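Peptidoglycan-recognition protein LB (PDB 7NSY) hydrolyses the amide bond between N-acetylmuramoyl and L-amino acid residues of bacterial peptidoglycan as a zinc-dependent amidase of Drosophila innate immunity. Local coordinates at residues 38-43 with 104-109. The protein carries 1 engineered substitution. Numbering follows the deposited sequence.
Sequences APYVII and PKYNDK
Y106 drives its ring edge into the face of Y40, an edge-to-face pair with centroids 4.8 Å apart and planes at 82°. Y106 CE2 sits 3.6 Å above the Y40 plane, over the ring centre, and CD2 lies beside it, 3.7 Å from Y40 CD1. In Y106, CG lies anti to the carbonyl carbon (chi1 -66°), which lets CE2 reach the Y40 face. Further apolar contact comes from I42, whose extended chain brings CD1 to 3.5 Å from Y106 CB. The aliphatic part of K109 passes Y40, with CD 4.0 Å from Y40 CE1, and its CB meets the ring of P39.

Polar contact rests on one backbone bond, Y40 N to K109 O, 3.3 Å long and bent at hydrogen (137°), just before the loop enters strand 110-115. Bends at chi3 and chi4 carry K109 NZ back over its own loop, where it donates to K105 O and forms a salt bridge with D108 OD1 (2.7 Å).

I42 lies close to the zinc ligands H44 and H154. Mainly apolar and aromatic packing fastens the type I turn Y106-K109 to H44-bearing strand 38-45, the parallel neighbour of 110-115 in the amidase domain's mixed sheet, with the lysine's charge paired inside the loop.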
# COMPACT_ATOMS: atom_id res chain seq x y z
N ALA A 38 1.36 -0.28 -14.13
CA ALA A 38 2.43 -0.74 -13.22
C ALA A 38 2.64 -2.23 -13.40
O ALA A 38 1.70 -3.01 -13.26
CB ALA A 38 2.01 -0.44 -11.79
N PRO A 39 3.89 -2.69 -13.59
CA PRO A 39 4.17 -4.11 -13.70
C PRO A 39 4.22 -4.86 -12.37
O PRO A 39 4.18 -6.11 -12.36
CB PRO A 39 5.52 -4.20 -14.42
CG PRO A 39 6.14 -2.86 -14.17
CD PRO A 39 5.03 -1.86 -14.01
N TYR A 40 4.33 -4.13 -11.25
CA TYR A 40 4.46 -4.75 -9.92
C TYR A 40 3.41 -4.21 -8.96
O TYR A 40 3.03 -3.06 -9.02
CB TYR A 40 5.85 -4.49 -9.32
CG TYR A 40 7.00 -5.13 -10.06
CD1 TYR A 40 7.68 -4.43 -11.03
CD2 TYR A 40 7.37 -6.43 -9.79
CE1 TYR A 40 8.68 -5.03 -11.78
CE2 TYR A 40 8.37 -7.05 -10.53
CZ TYR A 40 9.02 -6.34 -11.51
OH TYR A 40 10.06 -6.97 -12.17
N VAL A 41 3.02 -5.10 -8.06
CA VAL A 41 2.23 -4.74 -6.86
C VAL A 41 3.06 -5.19 -5.69
O VAL A 41 3.47 -6.38 -5.64
CB VAL A 41 0.83 -5.37 -6.89
CG1 VAL A 41 0.11 -5.08 -5.58
CG2 VAL A 41 0.04 -4.90 -8.08
N ILE A 42 3.24 -4.32 -4.70
CA ILE A 42 4.05 -4.66 -3.51
C ILE A 42 3.19 -4.49 -2.27
O ILE A 42 2.57 -3.41 -2.08
CB ILE A 42 5.33 -3.81 -3.48
CG1 ILE A 42 6.08 -3.97 -4.82
CG2 ILE A 42 6.22 -4.16 -2.30
CD1 ILE A 42 7.22 -3.07 -4.95
N ILE A 43 3.19 -5.49 -1.41
CA ILE A 43 2.43 -5.48 -0.15
C ILE A 43 3.31 -5.11 1.02
O ILE A 43 4.42 -5.69 1.21
CB ILE A 43 1.79 -6.84 0.07
CG1 ILE A 43 0.93 -7.31 -1.10
CG2 ILE A 43 1.08 -6.89 1.41
CD1 ILE A 43 -0.17 -6.34 -1.52
N PRO A 104 12.59 0.37 -2.77
CA PRO A 104 13.74 0.75 -3.56
C PRO A 104 13.79 0.01 -4.90
O PRO A 104 13.53 -1.18 -4.88
CB PRO A 104 14.91 0.33 -2.65
CG PRO A 104 14.34 0.31 -1.27
CD PRO A 104 12.91 -0.14 -1.43
N LYS A 105 14.01 0.71 -6.00
CA LYS A 105 14.10 0.12 -7.36
C LYS A 105 12.71 -0.12 -7.93
O LYS A 105 12.66 -0.36 -9.10
CB LYS A 105 14.84 -1.23 -7.42
N TYR A 106 11.62 -0.05 -7.12
CA TYR A 106 10.25 -0.33 -7.61
C TYR A 106 9.36 0.89 -7.50
O TYR A 106 8.19 0.78 -7.93
CB TYR A 106 9.63 -1.53 -6.88
CG TYR A 106 10.33 -2.82 -7.18
CD1 TYR A 106 11.45 -3.16 -6.46
CD2 TYR A 106 9.95 -3.64 -8.24
CE1 TYR A 106 12.12 -4.34 -6.71
CE2 TYR A 106 10.63 -4.80 -8.53
CZ TYR A 106 11.71 -5.16 -7.74
OH TYR A 106 12.42 -6.31 -7.95
N ASN A 107 9.79 2.03 -6.98
CA ASN A 107 8.88 3.16 -6.70
C ASN A 107 8.24 3.71 -7.97
O ASN A 107 7.12 4.24 -7.90
CB ASN A 107 9.61 4.27 -5.96
CG ASN A 107 9.78 3.96 -4.50
OD1 ASN A 107 8.91 3.36 -3.88
ND2 ASN A 107 10.96 4.26 -3.95
N ASP A 108 8.91 3.64 -9.10
CA ASP A 108 8.40 4.18 -10.37
C ASP A 108 7.78 3.09 -11.24
O ASP A 108 7.61 3.33 -12.45
CB ASP A 108 9.50 4.90 -11.16
CG ASP A 108 10.61 3.96 -11.57
OD1 ASP A 108 10.61 2.77 -11.21
OD2 ASP A 108 11.49 4.44 -12.32
N LYS A 109 7.43 1.95 -10.68
CA LYS A 109 6.93 0.82 -11.51
C LYS A 109 6.05 -0.12 -10.68
O LYS A 109 5.94 -1.28 -10.98
CB LYS A 109 8.09 0.04 -12.14
CG LYS A 109 9.10 -0.45 -11.14
CD LYS A 109 10.23 -1.31 -11.66
CE LYS A 109 11.20 -0.53 -12.52
NZ LYS A 109 11.99 0.47 -11.76